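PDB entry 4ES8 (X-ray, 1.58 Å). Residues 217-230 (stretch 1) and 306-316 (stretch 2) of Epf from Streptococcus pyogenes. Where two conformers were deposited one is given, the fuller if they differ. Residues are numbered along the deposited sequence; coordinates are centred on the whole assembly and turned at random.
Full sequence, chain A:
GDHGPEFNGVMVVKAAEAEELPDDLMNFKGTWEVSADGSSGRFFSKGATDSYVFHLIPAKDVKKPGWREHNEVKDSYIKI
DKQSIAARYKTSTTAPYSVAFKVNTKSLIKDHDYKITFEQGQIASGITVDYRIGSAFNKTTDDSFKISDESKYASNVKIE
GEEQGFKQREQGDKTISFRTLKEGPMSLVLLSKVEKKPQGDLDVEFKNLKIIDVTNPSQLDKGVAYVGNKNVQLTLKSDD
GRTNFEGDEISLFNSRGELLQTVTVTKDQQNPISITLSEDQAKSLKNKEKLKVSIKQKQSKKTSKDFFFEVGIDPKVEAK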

# COMPACT_ATOMS: atom_id res chain seq x y z
N PRO A 217 -11.88 -1.49 9.19
CA PRO A 217 -12.82 -0.37 9.29
C PRO A 217 -12.75 0.27 10.67
O PRO A 217 -12.41 -0.41 11.65
CB PRO A 217 -14.19 -1.02 9.06
CG PRO A 217 -14.01 -2.45 9.43
CD PRO A 217 -12.58 -2.79 9.06
N SER A 218 -13.07 1.55 10.73
CA SER A 218 -13.16 2.28 12.00
C SER A 218 -14.31 1.68 12.84
O SER A 218 -15.10 0.82 12.37
CB SER A 218 -13.40 3.75 11.73
OG SER A 218 -14.63 3.93 11.03
N GLN A 219 -14.41 2.15 14.08
CA GLN A 219 -15.44 1.71 15.01
C GLN A 219 -16.24 2.89 15.50
O GLN A 219 -15.74 4.00 15.51
CB GLN A 219 -14.83 0.98 16.23
CG GLN A 219 -14.08 -0.31 15.88
CD GLN A 219 -12.61 -0.08 15.70
OE1 GLN A 219 -11.96 0.62 16.49
NE2 GLN A 219 -12.02 -0.70 14.69
N LEU A 220 -17.49 2.63 15.94
CA LEU A 220 -18.28 3.73 16.48
C LEU A 220 -17.85 3.96 17.94
O LEU A 220 -17.93 3.03 18.75
CB LEU A 220 -19.79 3.44 16.41
CG LEU A 220 -20.70 4.61 16.89
CD1 LEU A 220 -20.69 5.77 15.91
CD2 LEU A 220 -22.14 4.12 17.16
N ASP A 221 -17.39 5.17 18.25
CA ASP A 221 -17.00 5.57 19.61
C ASP A 221 -18.26 6.00 20.34
O ASP A 221 -18.52 5.53 21.44
CB ASP A 221 -15.96 6.70 19.58
CG ASP A 221 -15.32 7.03 20.92
OD1 ASP A 221 -15.38 6.18 21.84
OD2 ASP A 221 -14.69 8.11 21.02
N LYS A 222 -19.07 6.86 19.69
CA LYS A 222 -20.34 7.33 20.25
C LYS A 222 -21.22 7.86 19.14
O LYS A 222 -20.74 8.34 18.11
CB LYS A 222 -20.16 8.37 21.38
CG LYS A 222 -19.51 9.68 20.98
CD LYS A 222 -19.50 10.71 22.12
CE LYS A 222 -18.98 12.04 21.64
NZ LYS A 222 -19.03 13.07 22.71
N GLY A 223 -22.53 7.75 19.35
CA GLY A 223 -23.50 8.27 18.41
C GLY A 223 -24.42 9.23 19.12
O GLY A 223 -24.76 8.99 20.29
N VAL A 224 -24.79 10.33 18.46
CA VAL A 224 -25.71 11.31 19.04
C VAL A 224 -26.87 11.51 18.07
O VAL A 224 -26.67 11.91 16.92
CB VAL A 224 -25.00 12.65 19.39
CG1 VAL A 224 -26.01 13.74 19.78
CG2 VAL A 224 -23.97 12.45 20.49
N ALA A 225 -28.09 11.18 18.54
CA ALA A 225 -29.32 11.33 17.79
C ALA A 225 -30.42 11.74 18.75
O ALA A 225 -30.51 11.18 19.84
CB ALA A 225 -29.69 10.03 17.10
N TYR A 226 -31.23 12.71 18.33
CA TYR A 226 -32.36 13.18 19.14
C TYR A 226 -33.64 13.06 18.35
O TYR A 226 -33.65 13.30 17.13
CB TYR A 226 -32.14 14.64 19.61
CG TYR A 226 -30.82 14.88 20.33
CD1 TYR A 226 -30.46 14.15 21.45
CD2 TYR A 226 -29.96 15.90 19.92
CE1 TYR A 226 -29.27 14.38 22.13
CE2 TYR A 226 -28.77 16.16 20.59
CZ TYR A 226 -28.43 15.41 21.70
OH TYR A 226 -27.25 15.65 22.36
N VAL A 227 -34.75 12.70 19.02
CA VAL A 227 -36.08 12.58 18.39
C VAL A 227 -36.43 13.90 17.63
O VAL A 227 -36.15 14.98 18.13
CB VAL A 227 -37.18 12.22 19.43
CG1 VAL A 227 -37.10 10.76 19.82
CG2 VAL A 227 -37.08 13.11 20.68
N GLY A 228 -36.96 13.77 16.41
CA GLY A 228 -37.34 14.90 15.57
C GLY A 228 -36.22 15.74 14.99
O GLY A 228 -36.49 16.74 14.31
N ASN A 229 -34.94 15.34 15.22
CA ASN A 229 -33.76 16.04 14.74
C ASN A 229 -33.12 15.28 13.57
O ASN A 229 -32.81 14.09 13.69
CB ASN A 229 -32.77 16.25 15.89
CG ASN A 229 -31.68 17.26 15.62
OD1 ASN A 229 -31.11 17.33 14.52
ND2 ASN A 229 -31.33 18.05 16.62
N LYS A 230 -32.94 15.96 12.43
CA LYS A 230 -32.38 15.37 11.21
C LYS A 230 -30.87 15.11 11.31
O LYS A 230 -30.37 14.24 10.59
CB LYS A 230 -32.61 16.30 10.00
CG LYS A 230 -34.08 16.42 9.57
CD LYS A 230 -34.28 17.40 8.39
CE LYS A 230 -34.08 18.86 8.74
NZ LYS A 230 -35.11 19.37 9.68
N ASP A 306 -21.47 -5.00 14.42
CA ASP A 306 -22.57 -4.06 14.47
C ASP A 306 -22.41 -3.22 15.72
O ASP A 306 -22.11 -3.77 16.77
CB ASP A 306 -23.93 -4.79 14.51
CG ASP A 306 -24.34 -5.44 13.21
OD1 ASP A 306 -23.91 -4.97 12.14
OD2 ASP A 306 -25.17 -6.39 13.27
N PHE A 307 -22.57 -1.89 15.60
CA PHE A 307 -22.52 -0.99 16.76
C PHE A 307 -23.92 -0.47 17.04
O PHE A 307 -24.71 -0.32 16.10
CB PHE A 307 -21.58 0.20 16.52
CG PHE A 307 -20.19 -0.20 16.11
CD1 PHE A 307 -19.30 -0.71 17.04
CD2 PHE A 307 -19.80 -0.13 14.78
CE1 PHE A 307 -18.02 -1.12 16.65
CE2 PHE A 307 -18.51 -0.51 14.39
CZ PHE A 307 -17.65 -1.04 15.33
N PHE A 308 -24.23 -0.17 18.30
CA PHE A 308 -25.55 0.33 18.68
C PHE A 308 -25.43 1.51 19.60
O PHE A 308 -24.53 1.57 20.45
CB PHE A 308 -26.37 -0.78 19.37
CG PHE A 308 -26.55 -2.03 18.56
CD1 PHE A 308 -27.64 -2.17 17.70
CD2 PHE A 308 -25.61 -3.06 18.61
CE1 PHE A 308 -27.80 -3.32 16.93
CE2 PHE A 308 -25.76 -4.20 17.82
CZ PHE A 308 -26.86 -4.33 17.00
N PHE A 309 -26.40 2.43 19.50
CA PHE A 309 -26.48 3.56 20.40
C PHE A 309 -27.93 3.96 20.49
O PHE A 309 -28.71 3.72 19.56
CB PHE A 309 -25.57 4.74 19.99
CG PHE A 309 -26.01 5.50 18.76
CD1 PHE A 309 -25.67 5.05 17.48
CD2 PHE A 309 -26.73 6.69 18.87
CE1 PHE A 309 -26.08 5.76 16.34
CE2 PHE A 309 -27.10 7.42 17.73
CZ PHE A 309 -26.78 6.95 16.47
N GLU A 310 -28.30 4.59 21.61
CA GLU A 310 -29.68 5.03 21.80
C GLU A 310 -29.93 6.44 21.36
O GLU A 310 -29.11 7.33 21.59
CB GLU A 310 -30.06 4.94 23.28
CG GLU A 310 -30.39 3.53 23.74
CD GLU A 310 -30.83 3.41 25.19
OE1 GLU A 310 -31.17 4.45 25.80
OE2 GLU A 310 -30.85 2.27 25.71
N VAL A 311 -31.12 6.67 20.81
CA VAL A 311 -31.67 8.00 20.55
C VAL A 311 -31.96 8.59 21.93
O VAL A 311 -32.43 7.88 22.82
CB VAL A 311 -32.96 7.92 19.68
CG1 VAL A 311 -33.64 9.29 19.54
CG2 VAL A 311 -32.69 7.32 18.31
N GLY A 312 -31.69 9.87 22.12
CA GLY A 312 -32.00 10.49 23.40
C GLY A 312 -32.90 11.70 23.25
O GLY A 312 -33.46 11.94 22.17
N ILE A 313 -33.09 12.42 24.35
CA ILE A 313 -33.82 13.68 24.43
C ILE A 313 -32.73 14.76 24.44
O ILE A 313 -31.80 14.65 25.23
CB ILE A 313 -34.76 13.73 25.68
CG1 ILE A 313 -35.81 12.58 25.69
CG2 ILE A 313 -35.40 15.12 25.89
CD1 ILE A 313 -36.87 12.54 24.49
N ASP A 314 -32.83 15.75 23.54
CA ASP A 314 -31.86 16.84 23.41
C ASP A 314 -31.66 17.54 24.78
O ASP A 314 -32.62 18.10 25.31
CB ASP A 314 -32.32 17.85 22.34
CG ASP A 314 -31.27 18.86 21.89
OD1 ASP A 314 -30.37 19.19 22.70
OD2 ASP A 314 -31.38 19.35 20.75
N PRO A 315 -30.44 17.48 25.38
CA PRO A 315 -30.24 18.08 26.71
C PRO A 315 -30.22 19.62 26.71
O PRO A 315 -29.94 20.20 27.77
CB PRO A 315 -28.90 17.50 27.17
CG PRO A 315 -28.16 17.23 25.92
CD PRO A 315 -29.20 16.82 24.90
N LYS A 316 -30.55 20.27 25.56
CA LYS A 316 -30.62 21.74 25.43
C LYS A 316 -31.57 22.32 26.50
O LYS A 316 -32.49 21.62 26.94
CB LYS A 316 -31.08 22.17 24.01
CG LYS A 316 -32.49 21.72 23.62
CD LYS A 316 -32.95 22.34 22.32
CE LYS A 316 -34.36 21.90 21.99
NZ LYS A 316 -35.06 22.90 21.15
O HOH W 1 -27.86 9.71 21.12
O HOH W 2 -33.09 18.53 18.98

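The two stretches, at least 84 residues apart in sequence wherever they touch, bury 729 Å² between them, and the three largest single shares belong to Tyr226, Phe307 and Phe309, whose rings each lie with a face over backbone atoms of the other stretch. Direct hydrogen bonding is sparse. Gly312 N donates to Ala225 O at 2.9 Å with an N-H...O angle of 171°, and Val227 N reaches Gly312 O in a weak bond of 3.5 Å. This pair makes the single beta bridge, Tyr226 with Gly312.

Away from the bridge the backbones stand farther apart, 5.9 Å between Gly223 CA and Phe309 CA and 6.4 Å between Leu220 CA and Phe307 CA, and side chains fill the gap. Phe307, pointing toward stretch 1, lays one ring face under the backbone at Gln219 and Leu220: Leu220 N lies 3.6 Å from Phe307 CE2, and Leu220 CB 3.7 Å from Phe307 CG. Leu220, also pointing toward its partner and buried, has chi1 t and chi2 p; its CD2 meets Phe309 CD1 at 3.7 Å, so one side chain touches both rings.

Phe309 sits in a hollow over Gly223. With chi1 p, its ring lies over Gly223, whose CA is 3.6 Å from the ring centroid and 12° off the normal, a CH-pi contact. The hollow exists because glycine lacks a side chain: an ideal CB here would lie 2.5 Å from Phe309 CD1, a clash. Ala225 closes the ring edge with a methyl, CB to Phe309 CE2 at 3.7 Å, and the same CB approaches Val311 CG2 at 4.2 Å. Beside this packing, water 1 joins the backbones, accepting from Ala225 N at 3.0 Å and lying 2.7 Å from Glu310 O.

At the bridge the roles reverse: Tyr226 of stretch 1 supplies the ring, and Asp314 and Pro315 of stretch 2 pack on it. Tyr226 carries Asp314 over one face, with Asp314 CA 3.7 Å from the centroid and 14° off the normal, while Gly312 O sits near the ring plane at its edge. Pro315 extends the contact, its CD 3.6 Å from Tyr226 CZ. Val227 packs by its branches, CG1 to Val311 CG1 at 3.8 Å and CG2 to Ile313 CD1 at 3.9 Å; Ile313 points away at CB, but its end comes back nearer.

A type II turn from Tyr226 to Asn229, closed by Asn229 N to Tyr226 O at 3.1 Å, brings Asn229 round toward stretch 2. Gly228 suits the turn's positive phi of 70°. Water 2 then spans the polar margin, accepting from Asn229 ND2 at 3.0 Å and donating to Asp314 OD2 at 2.6 Å.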